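Local coordinates for protein glucose-6-phosphate 1-dehydrogenase (Kluyveromyces lactis, PDB 7E6I) that catalyses the NADP+-dependent oxidation of glucose 6-phosphate to 6-phosphogluconolactone, the first step of the oxidative pentose phosphate pathway, at residues A[280-285]-A[447-452]; A[287-292]-A[299-304]; A[459-462]-A[467-470]. One frame throughout, in Å; residues are numbered along the deposited sequence.

Interaction 1: residues A[280-285]-A[447-452]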
ATOM      1  N   ILE A 280      17.893  -2.135 -12.067  1.00 28.95           N
ATOM      2  CA  ILE A 280      17.530  -3.544 -12.106  1.00 29.39           C
ATOM      3  C   ILE A 280      18.265  -4.230 -13.245  1.00 35.10           C
ATOM      4  O   ILE A 280      18.252  -3.768 -14.397  1.00 33.32           O
ATOM      5  CB  ILE A 280      16.011  -3.691 -12.257  1.00 32.20           C
ATOM      6  CG1 ILE A 280      15.296  -2.967 -11.111  1.00 27.79           C
ATOM      7  CG2 ILE A 280      15.619  -5.161 -12.371  1.00 27.16           C
ATOM      8  CD1 ILE A 280      13.837  -2.779 -11.331  1.00 26.30           C
ATOM      9  N   ASP A 281      18.921  -5.337 -12.925  1.00 35.68           N
ATOM     10  CA  ASP A 281      19.482  -6.229 -13.928  1.00 32.03           C
ATOM     11  C   ASP A 281      18.329  -7.002 -14.573  1.00 36.63           C
ATOM     12  O   ASP A 281      17.660  -7.800 -13.904  1.00 33.33           O
ATOM     13  CB  ASP A 281      20.504  -7.134 -13.249  1.00 35.05           C
ATOM     14  CG  ASP A 281      21.059  -8.218 -14.160  1.00 40.05           C
ATOM     15  OD1 ASP A 281      20.827  -8.184 -15.392  1.00 42.44           O
ATOM     16  OD2 ASP A 281      21.772  -9.101 -13.627  1.00 43.95           O
ATOM     17  N   HIS A 282      18.080  -6.767 -15.877  1.00 35.71           N
ATOM     18  CA  HIS A 282      16.944  -7.405 -16.546  1.00 38.23           C
ATOM     19  C   HIS A 282      17.095  -8.915 -16.685  1.00 39.54           C
ATOM     20  O   HIS A 282      16.113  -9.591 -17.023  1.00 39.11           O
ATOM     21  CB  HIS A 282      16.718  -6.797 -17.931  1.00 38.57           C
ATOM     22  CG  HIS A 282      16.461  -5.323 -17.902  1.00 38.64           C
ATOM     23  ND1 HIS A 282      16.483  -4.540 -19.034  1.00 37.37           N
ATOM     24  CD2 HIS A 282      16.178  -4.489 -16.874  1.00 38.98           C
ATOM     25  CE1 HIS A 282      16.233  -3.284 -18.705  1.00 36.58           C
ATOM     26  NE2 HIS A 282      16.034  -3.228 -17.403  1.00 39.94           N
ATOM     27  N   ASP A 283      18.289  -9.453 -16.444  1.00 37.76           N
ATOM     28  CA  ASP A 283      18.477 -10.891 -16.409  1.00 38.95           C
ATOM     29  C   ASP A 283      18.224 -11.486 -15.034  1.00 40.39           C
ATOM     30  O   ASP A 283      17.916 -12.676 -14.940  1.00 41.78           O
ATOM     31  CB  ASP A 283      19.897 -11.259 -16.844  1.00 43.99           C
ATOM     32  CG  ASP A 283      20.058 -11.269 -18.355  1.00 52.08           C
ATOM     33  OD1 ASP A 283      19.237 -11.922 -19.049  1.00 54.29           O
ATOM     34  OD2 ASP A 283      21.010 -10.620 -18.843  1.00 56.38           O
ATOM     35  N   ASP A 284      18.345 -10.697 -13.968  1.00 37.43           N
ATOM     36  CA  ASP A 284      18.193 -11.218 -12.614  1.00 36.88           C
ATOM     37  C   ASP A 284      16.716 -11.250 -12.222  1.00 35.44           C
ATOM     38  O   ASP A 284      16.279 -10.618 -11.262  1.00 36.28           O
ATOM     39  CB  ASP A 284      19.008 -10.390 -11.630  1.00 34.78           C
ATOM     40  CG  ASP A 284      19.054 -11.023 -10.272  1.00 33.04           C
ATOM     41  OD1 ASP A 284      18.869 -12.260 -10.224  1.00 35.13           O
ATOM     42  OD2 ASP A 284      19.255 -10.301  -9.269  1.00 30.57           O
ATOM     43  N   ILE A 285      15.957 -12.048 -12.966  1.00 35.51           N
ATOM     44  CA  ILE A 285      14.501 -11.987 -12.975  1.00 34.22           C
ATOM     45  C   ILE A 285      13.919 -13.383 -13.173  1.00 36.10           C
ATOM     46  O   ILE A 285      14.524 -14.244 -13.813  1.00 35.48           O
ATOM     47  CB  ILE A 285      14.049 -11.019 -14.084  1.00 36.69           C
ATOM     48  CG1 ILE A 285      13.469  -9.779 -13.451  1.00 35.66           C
ATOM     49  CG2 ILE A 285      13.124 -11.664 -15.126  1.00 35.76           C
ATOM     50  CD1 ILE A 285      14.441  -8.652 -13.510  1.00 36.36           C
ATOM     51  N   LEU A 447      10.167  -2.557 -17.143  1.00 34.29           N
ATOM     52  CA  LEU A 447       8.844  -2.698 -17.745  1.00 36.75           C
ATOM     53  C   LEU A 447       8.888  -2.506 -19.258  1.00 38.35           C
ATOM     54  O   LEU A 447       8.185  -3.207 -19.995  1.00 38.37           O
ATOM     55  CB  LEU A 447       7.877  -1.708 -17.107  1.00 35.77           C
ATOM     56  CG  LEU A 447       7.431  -2.045 -15.683  1.00 33.35           C
ATOM     57  CD1 LEU A 447       6.654  -0.873 -15.090  1.00 29.28           C
ATOM     58  CD2 LEU A 447       6.584  -3.286 -15.716  1.00 34.66           C
ATOM     59  N   ASN A 448       9.695  -1.549 -19.732  1.00 37.05           N
ATOM     60  CA  ASN A 448       9.909  -1.387 -21.167  1.00 37.08           C
ATOM     61  C   ASN A 448      10.498  -2.652 -21.780  1.00 40.91           C
ATOM     62  O   ASN A 448      10.097  -3.070 -22.874  1.00 38.93           O
ATOM     63  CB  ASN A 448      10.848  -0.210 -21.435  1.00 37.48           C
ATOM     64  CG  ASN A 448      10.192   1.127 -21.202  1.00 39.47           C
ATOM     65  OD1 ASN A 448       8.961   1.223 -21.078  1.00 38.81           O
ATOM     66  ND2 ASN A 448      11.014   2.181 -21.142  1.00 38.97           N
ATOM     67  N   TYR A 449      11.471  -3.259 -21.100  1.00 37.09           N
ATOM     68  CA  TYR A 449      12.112  -4.447 -21.643  1.00 38.70           C
ATOM     69  C   TYR A 449      11.127  -5.608 -21.729  1.00 41.52           C
ATOM     70  O   TYR A 449      11.036  -6.273 -22.765  1.00 46.64           O
ATOM     71  CB  TYR A 449      13.339  -4.790 -20.796  1.00 38.71           C
ATOM     72  CG  TYR A 449      13.800  -6.221 -20.897  1.00 41.55           C
ATOM     73  CD1 TYR A 449      14.547  -6.661 -21.983  1.00 42.74           C
ATOM     74  CD2 TYR A 449      13.505  -7.127 -19.896  1.00 40.85           C
ATOM     75  CE1 TYR A 449      14.970  -7.970 -22.074  1.00 42.92           C
ATOM     76  CE2 TYR A 449      13.922  -8.433 -19.973  1.00 43.19           C
ATOM     77  CZ  TYR A 449      14.651  -8.852 -21.063  1.00 46.01           C
ATOM     78  OH  TYR A 449      15.058 -10.161 -21.120  1.00 47.40           O
ATOM     79  N   LEU A 450      10.340  -5.833 -20.677  1.00 40.48           N
ATOM     80  CA  LEU A 450       9.428  -6.972 -20.673  1.00 41.19           C
ATOM     81  C   LEU A 450       8.316  -6.806 -21.703  1.00 46.49           C
ATOM     82  O   LEU A 450       7.871  -7.786 -22.308  1.00 46.63           O
ATOM     83  CB  LEU A 450       8.823  -7.147 -19.285  1.00 41.30           C
ATOM     84  CG  LEU A 450       9.754  -7.579 -18.148  1.00 41.42           C
ATOM     85  CD1 LEU A 450       8.939  -7.832 -16.868  1.00 36.88           C
ATOM     86  CD2 LEU A 450      10.548  -8.803 -18.544  1.00 39.62           C
ATOM     87  N   GLU A 451       7.830  -5.582 -21.893  1.00 47.05           N
ATOM     88  CA  GLU A 451       6.672  -5.328 -22.736  1.00 45.48           C
ATOM     89  C   GLU A 451       7.040  -4.916 -24.153  1.00 49.93           C
ATOM     90  O   GLU A 451       6.145  -4.690 -24.973  1.00 55.07           O
ATOM     91  CB  GLU A 451       5.783  -4.263 -22.085  1.00 46.16           C
ATOM     92  CG  GLU A 451       5.010  -4.817 -20.888  1.00 47.08           C
ATOM     93  CD  GLU A 451       4.592  -3.757 -19.892  1.00 47.40           C
ATOM     94  OE1 GLU A 451       4.123  -4.131 -18.789  1.00 45.90           O
ATOM     95  OE2 GLU A 451       4.715  -2.549 -20.212  1.00 49.30           O
ATOM     96  N   GLY A 452       8.326  -4.827 -24.463  1.00 51.93           N
ATOM     97  CA  GLY A 452       8.769  -4.548 -25.803  1.00 57.54           C
ATOM     98  C   GLY A 452       8.722  -5.792 -26.670  1.00 65.57           C
ATOM     99  O   GLY A 452       8.224  -6.848 -26.272  1.00 62.11           O
TER
HETATM  100  O   HOH W   1      15.661 -12.201 -18.707  1.00 47.00           O
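With CG of His-282 set beside its own backbone N (chi1 -59°) and CG of Tyr-449 turned away from the N of its helical residue (chi1 158°), the two side chains pass one another running in opposite senses. Their planes are nearly parallel, at 21°, but the centroids of the His-282 and Tyr-449 rings lie 5.0 Å apart and overlap is slight. The closer fit comes from the aliphatic carbons. CB of His-282 sits over one face of the Tyr-449 ring, 4.0 Å from its centroid, in a CH-pi contact displaced toward the rim, while ND1 of His-282 comes within 3.6 Å of Tyr-449 CB. Further along the phenol, a water donates to His-282 O at 3.1 Å and also pairs with Tyr-449 OH. Exchanging Tyr-449 for an alanine would probably leave the methylene of His-282 without its aromatic cover and the water without its helix-side partner. The loop that presents His-282 is itself braced: Asp-283 N reaches Asp-281 OD1 at 3.0 Å, from above the carboxylate plane, and Asp-284 N bonds to Asp-281 O. Pro-445 of helix 433-451 also touches His-282, and Pro-456 packs against Tyr-449. This surface contact thus joins that helix to an Asx turn overlapping a type I beta turn, the connection that leads into strand 285-291 of the C-terminal domain's mixed sheet.

Interaction 2: residues A[287-292]-A[299-304]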
ATOM      1  N   ILE A 287      10.085 -14.841 -14.177  1.00 35.99           N
ATOM      2  CA  ILE A 287       8.844 -14.303 -14.716  1.00 34.56           C
ATOM      3  C   ILE A 287       7.935 -15.471 -15.079  1.00 35.21           C
ATOM      4  O   ILE A 287       8.387 -16.446 -15.691  1.00 38.09           O
ATOM      5  CB  ILE A 287       9.168 -13.385 -15.913  1.00 36.01           C
ATOM      6  CG1 ILE A 287       8.751 -11.960 -15.590  1.00 37.40           C
ATOM      7  CG2 ILE A 287       8.711 -13.891 -17.243  1.00 33.29           C
ATOM      8  CD1 ILE A 287       9.564 -11.441 -14.453  1.00 43.34           C
ATOM      9  N   GLY A 288       6.681 -15.408 -14.645  1.00 35.41           N
ATOM     10  CA  GLY A 288       5.775 -16.536 -14.793  1.00 33.40           C
ATOM     11  C   GLY A 288       4.359 -16.083 -15.090  1.00 33.23           C
ATOM     12  O   GLY A 288       3.958 -14.964 -14.765  1.00 35.75           O
ATOM     13  N   GLN A 289       3.609 -16.967 -15.745  1.00 35.92           N
ATOM     14  CA  GLN A 289       2.201 -16.770 -16.093  1.00 36.44           C
ATOM     15  C   GLN A 289       1.453 -18.036 -15.708  1.00 36.10           C
ATOM     16  O   GLN A 289       1.959 -19.143 -15.915  1.00 36.55           O
ATOM     17  CB  GLN A 289       2.014 -16.468 -17.600  1.00 33.93           C
ATOM     18  CG  GLN A 289       0.590 -16.127 -18.011  1.00 35.35           C
ATOM     19  CD  GLN A 289       0.419 -16.023 -19.523  1.00 40.95           C
ATOM     20  OE1 GLN A 289      -0.008 -16.978 -20.190  1.00 39.17           O
ATOM     21  NE2 GLN A 289       0.761 -14.861 -20.073  1.00 40.09           N
ATOM     22  N   TYR A 290       0.269 -17.904 -15.124  1.00 33.38           N
ATOM     23  CA  TYR A 290      -0.347 -19.092 -14.545  1.00 38.50           C
ATOM     24  C   TYR A 290      -1.120 -19.883 -15.597  1.00 40.73           C
ATOM     25  O   TYR A 290      -1.898 -19.322 -16.382  1.00 38.31           O
ATOM     26  CB  TYR A 290      -1.224 -18.762 -13.332  1.00 36.42           C
ATOM     27  CG  TYR A 290      -2.537 -18.049 -13.541  1.00 40.05           C
ATOM     28  CD1 TYR A 290      -3.716 -18.761 -13.771  1.00 38.83           C
ATOM     29  CD2 TYR A 290      -2.619 -16.658 -13.409  1.00 38.86           C
ATOM     30  CE1 TYR A 290      -4.941 -18.093 -13.926  1.00 41.65           C
ATOM     31  CE2 TYR A 290      -3.831 -15.985 -13.555  1.00 40.73           C
ATOM     32  CZ  TYR A 290      -4.985 -16.704 -13.817  1.00 43.99           C
ATOM     33  OH  TYR A 290      -6.171 -16.020 -13.946  1.00 42.21           O
ATOM     34  N   GLY A 291      -0.859 -21.190 -15.629  1.00 40.20           N
ATOM     35  CA  GLY A 291      -1.591 -22.114 -16.466  1.00 42.83           C
ATOM     36  C   GLY A 291      -2.629 -22.877 -15.667  1.00 45.49           C
ATOM     37  O   GLY A 291      -2.879 -22.603 -14.490  1.00 44.15           O
ATOM     38  N   ARG A 292      -3.238 -23.860 -16.326  1.00 47.25           N
ATOM     39  CA  ARG A 292      -4.281 -24.642 -15.682  1.00 47.43           C
ATOM     40  C   ARG A 292      -3.725 -25.404 -14.480  1.00 43.44           C
ATOM     41  O   ARG A 292      -2.565 -25.819 -14.465  1.00 41.85           O
ATOM     42  CB  ARG A 292      -4.896 -25.615 -16.680  1.00 45.78           C
ATOM     43  CG  ARG A 292      -6.036 -25.018 -17.486  1.00 55.65           C
ATOM     44  CD  ARG A 292      -6.496 -25.974 -18.582  1.00 56.34           C
ATOM     45  NE  ARG A 292      -6.906 -25.261 -19.784  1.00 59.14           N
ATOM     46  CZ  ARG A 292      -6.903 -25.795 -20.998  1.00 58.43           C
ATOM     47  NH1 ARG A 292      -6.505 -27.049 -21.168  1.00 62.73           N
ATOM     48  NH2 ARG A 292      -7.299 -25.076 -22.035  1.00 52.28           N
ATOM     49  N   PRO A 299      -8.723 -22.635 -14.495  1.00 48.81           N
ATOM     50  CA  PRO A 299      -8.336 -22.239 -15.851  1.00 48.93           C
ATOM     51  C   PRO A 299      -6.945 -21.630 -15.881  1.00 49.86           C
ATOM     52  O   PRO A 299      -6.421 -21.146 -14.877  1.00 47.36           O
ATOM     53  CB  PRO A 299      -9.386 -21.189 -16.210  1.00 48.67           C
ATOM     54  CG  PRO A 299      -9.654 -20.515 -14.892  1.00 47.41           C
ATOM     55  CD  PRO A 299      -9.539 -21.599 -13.835  1.00 48.39           C
ATOM     56  N   SER A 300      -6.346 -21.659 -17.067  1.00 50.74           N
ATOM     57  CA  SER A 300      -5.131 -20.893 -17.277  1.00 47.17           C
ATOM     58  C   SER A 300      -5.462 -19.403 -17.343  1.00 45.96           C
ATOM     59  O   SER A 300      -6.624 -18.994 -17.446  1.00 45.80           O
ATOM     60  CB  SER A 300      -4.432 -21.338 -18.558  1.00 47.46           C
ATOM     61  OG  SER A 300      -5.208 -20.987 -19.691  1.00 49.37           O
ATOM     62  N   TYR A 301      -4.417 -18.579 -17.271  1.00 44.77           N
ATOM     63  CA  TYR A 301      -4.625 -17.158 -17.505  1.00 44.58           C
ATOM     64  C   TYR A 301      -5.214 -16.919 -18.894  1.00 45.49           C
ATOM     65  O   TYR A 301      -6.061 -16.032 -19.067  1.00 44.86           O
ATOM     66  CB  TYR A 301      -3.309 -16.399 -17.316  1.00 39.19           C
ATOM     67  CG  TYR A 301      -3.384 -14.933 -17.691  1.00 40.47           C
ATOM     68  CD1 TYR A 301      -4.041 -14.018 -16.874  1.00 38.10           C
ATOM     69  CD2 TYR A 301      -2.788 -14.462 -18.855  1.00 38.45           C
ATOM     70  CE1 TYR A 301      -4.112 -12.685 -17.211  1.00 39.25           C
ATOM     71  CE2 TYR A 301      -2.847 -13.125 -19.193  1.00 39.39           C
ATOM     72  CZ  TYR A 301      -3.515 -12.239 -18.376  1.00 40.37           C
ATOM     73  OH  TYR A 301      -3.591 -10.902 -18.729  1.00 40.29           O
ATOM     74  N   LEU A 302      -4.817 -17.735 -19.878  1.00 44.01           N
ATOM     75  CA  LEU A 302      -5.265 -17.568 -21.257  1.00 48.31           C
ATOM     76  C   LEU A 302      -6.678 -18.092 -21.494  1.00 49.44           C
ATOM     77  O   LEU A 302      -7.345 -17.638 -22.429  1.00 53.28           O
ATOM     78  CB  LEU A 302      -4.285 -18.258 -22.211  1.00 46.58           C
ATOM     79  CG  LEU A 302      -2.837 -17.742 -22.230  1.00 46.44           C
ATOM     80  CD1 LEU A 302      -1.987 -18.607 -23.125  1.00 39.56           C
ATOM     81  CD2 LEU A 302      -2.734 -16.280 -22.667  1.00 46.72           C
ATOM     82  N   ASP A 303      -7.154 -19.034 -20.673  1.00 50.20           N
ATOM     83  CA  ASP A 303      -8.542 -19.474 -20.759  1.00 51.02           C
ATOM     84  C   ASP A 303      -9.527 -18.328 -20.594  1.00 53.40           C
ATOM     85  O   ASP A 303     -10.696 -18.480 -20.953  1.00 57.26           O
ATOM     86  CB  ASP A 303      -8.836 -20.526 -19.694  1.00 51.35           C
ATOM     87  CG  ASP A 303      -8.238 -21.864 -20.017  1.00 53.21           C
ATOM     88  OD1 ASP A 303      -7.814 -22.057 -21.175  1.00 52.23           O
ATOM     89  OD2 ASP A 303      -8.175 -22.721 -19.109  1.00 57.06           O
ATOM     90  N   ASP A 304      -9.098 -17.207 -20.020  1.00 57.08           N
ATOM     91  CA  ASP A 304      -9.977 -16.056 -19.876  1.00 57.37           C
ATOM     92  C   ASP A 304     -10.430 -15.580 -21.251  1.00 56.82           C
ATOM     93  O   ASP A 304      -9.608 -15.346 -22.145  1.00 55.53           O
ATOM     94  CB  ASP A 304      -9.249 -14.935 -19.126  1.00 52.17           C
ATOM     95  CG  ASP A 304     -10.182 -13.825 -18.677  1.00 55.36           C
ATOM     96  OD1 ASP A 304     -10.902 -13.268 -19.535  1.00 57.41           O
ATOM     97  OD2 ASP A 304     -10.187 -13.494 -17.467  1.00 56.07           O
TER
HETATM   98  O   HOH W   2      -8.276 -17.256 -15.827  1.00 48.94           O
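Tyr-301 and Tyr-290 meet at the heart of this contact, and Arg-292 fastens its outer end. CB of Tyr-301 stands over the centre of the Tyr-290 ring, 3.8 Å from the centroid, a CH-pi contact; beyond it the Tyr-301 ring turns its edge toward the same face, giving an offset edge-to-face pair with planes at 70°. CG of Tyr-290 lies between its backbone N and carbonyl carbon (chi1 71°), which swings the ring to where Tyr-301 CB can cover it. Tyr-301 N donates to Tyr-290 O at 2.8 Å. Gln-289 crosses Tyr-301 at about a right angle, its CD 3.6 Å from Tyr-301 CD2, while its NE2 is engaged by the carbonyls of Ser-311 and Cys-313. The phenol oxygens also have outside partners, Thr-225 N for Tyr-290 and Asp-233 for Tyr-301.

Arg-292 grips Asp-303 side-on in a salt bridge: NE gives to OD2 at 2.9 Å and NH2 to OD1 at 3.2 Å, the two groups nearly coplanar (24°). OD2 of Asp-303 takes a second bond, from Ser-300 N, which arrives from above the carboxylate plane. In return Asp-303 N donates to Ser-300 OG, an ST motif. With the type I turn Tyr-301 to Asp-304, it folds the loop back on strand 285-291, about 5 Å from Tyr-290's side chain to that of Lys-339 in the glucose 6-phosphate pocket.

Interaction 3: residues A[459-462]-A[467-470]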
ATOM      1  N   LYS A 459       7.388 -18.115 -18.165  1.00 41.49           N
ATOM      2  CA  LYS A 459       7.218 -19.539 -17.963  1.00 40.18           C
ATOM      3  C   LYS A 459       5.849 -19.804 -17.341  1.00 38.67           C
ATOM      4  O   LYS A 459       5.340 -19.002 -16.560  1.00 39.80           O
ATOM      5  CB  LYS A 459       8.351 -20.071 -17.093  1.00 39.98           C
ATOM      6  CG  LYS A 459       7.919 -20.582 -15.743  1.00 48.71           C
ATOM      7  CD  LYS A 459       9.117 -21.100 -14.930  1.00 57.11           C
ATOM      8  CE  LYS A 459      10.381 -20.252 -15.124  1.00 51.34           C
ATOM      9  NZ  LYS A 459      11.467 -20.707 -14.202  1.00 54.10           N
ATOM     10  N   ILE A 460       5.231 -20.919 -17.726  1.00 37.74           N
ATOM     11  CA  ILE A 460       3.884 -21.256 -17.272  1.00 38.04           C
ATOM     12  C   ILE A 460       3.974 -22.009 -15.955  1.00 39.65           C
ATOM     13  O   ILE A 460       4.894 -22.808 -15.745  1.00 46.57           O
ATOM     14  CB  ILE A 460       3.136 -22.077 -18.340  1.00 40.58           C
ATOM     15  CG1 ILE A 460       3.105 -21.304 -19.657  1.00 37.49           C
ATOM     16  CG2 ILE A 460       1.711 -22.377 -17.906  1.00 35.01           C
ATOM     17  CD1 ILE A 460       2.194 -20.089 -19.596  1.00 38.94           C
ATOM     18  N   TYR A 461       3.033 -21.747 -15.044  1.00 37.78           N
ATOM     19  CA  TYR A 461       3.007 -22.467 -13.772  1.00 41.63           C
ATOM     20  C   TYR A 461       1.555 -22.791 -13.461  1.00 39.86           C
ATOM     21  O   TYR A 461       0.664 -21.992 -13.770  1.00 40.98           O
ATOM     22  CB  TYR A 461       3.642 -21.675 -12.602  1.00 40.77           C
ATOM     23  CG  TYR A 461       2.943 -20.385 -12.217  1.00 36.95           C
ATOM     24  CD1 TYR A 461       3.247 -19.195 -12.864  1.00 36.26           C
ATOM     25  CD2 TYR A 461       2.004 -20.354 -11.200  1.00 34.90           C
ATOM     26  CE1 TYR A 461       2.623 -18.012 -12.528  1.00 33.51           C
ATOM     27  CE2 TYR A 461       1.373 -19.177 -10.857  1.00 35.37           C
ATOM     28  CZ  TYR A 461       1.688 -18.003 -11.526  1.00 34.83           C
ATOM     29  OH  TYR A 461       1.070 -16.811 -11.186  1.00 31.11           O
ATOM     30  N   PRO A 462       1.283 -23.952 -12.884  1.00 42.56           N
ATOM     31  CA  PRO A 462      -0.115 -24.345 -12.674  1.00 43.31           C
ATOM     32  C   PRO A 462      -0.763 -23.511 -11.585  1.00 43.13           C
ATOM     33  O   PRO A 462      -0.160 -23.240 -10.541  1.00 39.90           O
ATOM     34  CB  PRO A 462      -0.019 -25.821 -12.265  1.00 41.23           C
ATOM     35  CG  PRO A 462       1.363 -25.961 -11.718  1.00 43.02           C
ATOM     36  CD  PRO A 462       2.234 -24.991 -12.464  1.00 40.55           C
ATOM     37  N   SER A 467       5.194 -22.381  -6.048  1.00 58.30           N
ATOM     38  CA  SER A 467       6.165 -21.487  -6.659  1.00 53.83           C
ATOM     39  C   SER A 467       6.421 -21.949  -8.077  1.00 54.81           C
ATOM     40  O   SER A 467       6.552 -23.161  -8.305  1.00 55.73           O
ATOM     41  CB  SER A 467       7.485 -21.496  -5.881  1.00 56.00           C
ATOM     42  OG  SER A 467       7.805 -22.816  -5.450  1.00 58.07           O
ATOM     43  N   PRO A 468       6.523 -21.048  -9.026  1.00 52.34           N
ATOM     44  CA  PRO A 468       6.965 -21.438 -10.374  1.00 48.22           C
ATOM     45  C   PRO A 468       8.306 -22.151 -10.346  1.00 49.76           C
ATOM     46  O   PRO A 468       9.056 -22.022  -9.371  1.00 48.17           O
ATOM     47  CB  PRO A 468       7.064 -20.103 -11.125  1.00 41.58           C
ATOM     48  CG  PRO A 468       6.266 -19.139 -10.312  1.00 39.90           C
ATOM     49  CD  PRO A 468       6.245 -19.613  -8.896  1.00 42.01           C
ATOM     50  N   ASP A 469       8.612 -22.913 -11.394  1.00 51.72           N
ATOM     51  CA  ASP A 469       9.911 -23.561 -11.485  1.00 50.92           C
ATOM     52  C   ASP A 469      11.009 -22.511 -11.483  1.00 48.28           C
ATOM     53  O   ASP A 469      10.880 -21.448 -12.100  1.00 46.76           O
ATOM     54  CB  ASP A 469      10.016 -24.420 -12.758  1.00 56.37           C
ATOM     55  CG  ASP A 469       9.065 -25.617 -12.748  1.00 66.93           C
ATOM     56  OD1 ASP A 469       8.898 -26.262 -13.814  1.00 74.73           O
ATOM     57  OD2 ASP A 469       8.488 -25.917 -11.673  1.00 70.83           O
ATOM     58  N   GLY A 470      12.097 -22.817 -10.785  1.00 43.26           N
ATOM     59  CA  GLY A 470      13.256 -21.958 -10.737  1.00 43.08           C
ATOM     60  C   GLY A 470      13.319 -21.026  -9.544  1.00 40.36           C
ATOM     61  O   GLY A 470      14.365 -20.398  -9.337  1.00 38.58           O
TER
HETATM   62  O   HOH W   3       6.308 -23.719 -13.333  1.00 50.57           O
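Tyr-461 and Pro-468 mark the closest approach of the two backbones, their CA atoms 5.3 Å apart, where the short strand 459-462 is passed by the irregular chain 467-470. A water joins the main chains here, donating to Ile-460 O at 2.9 Å and accepting from Asp-469 N at 3.1 Å. At Gly-470 the backbone takes a positive phi (96°, psi -9°), where a side chain would press on the carbonyl oxygen of Asp-469; the residue occupies the N-cap position of the helix that follows.

Among the side chains, the phenol of Tyr-461 and the ring of Pro-468 run alongside each other in the same direction. CG of Pro-468 rests over one face of the aromatic ring, 4.2 Å from the Tyr-461 centroid and shifted toward the rim, a CH-pi contact. The tyrosine is fixed at its far end too, since its OH bonds to Lys-339 O and Thr-315 OG1. The Lys-459 chain, bent at chi3 (38°), brings CD to 4.1 Å from Asp-469 CB. Its NZ is modelled only 2.3 Å from Asp-469 O, so short that the detail of this hydrogen bond is doubtful.

Strand 459-462 lies at the edge of the mixed sheet, parallel to its neighbour 285-291; Pro-468 also packs on Phe-316 of strand 316-321, and the chain then enters helix 471-476.

Interactions 2 and 3 are neighbours, their centres about 10 Å apart, because strands 285-291 and 459-462 lie next to each other in the sheet; Gln-289 N is 2.8 Å from Lys-459 O, a probable hydrogen bond. Interaction 1 stands farther off, about 20 Å from interaction 2 and 18 Å from interaction 3 between centres, yet sequence links it to both: its loop runs into strand 285-291, and helix 433-451 precedes strand 459-462. The side chains of Tyr-290 and Tyr-461 each come to about 5 Å from that of Lys-339, part of the glucose 6-phosphate pocket. The bound sugar phosphate lies about 11 and 12 Å from them, whereas interaction 1 is remote from the substrate and cofactor sites.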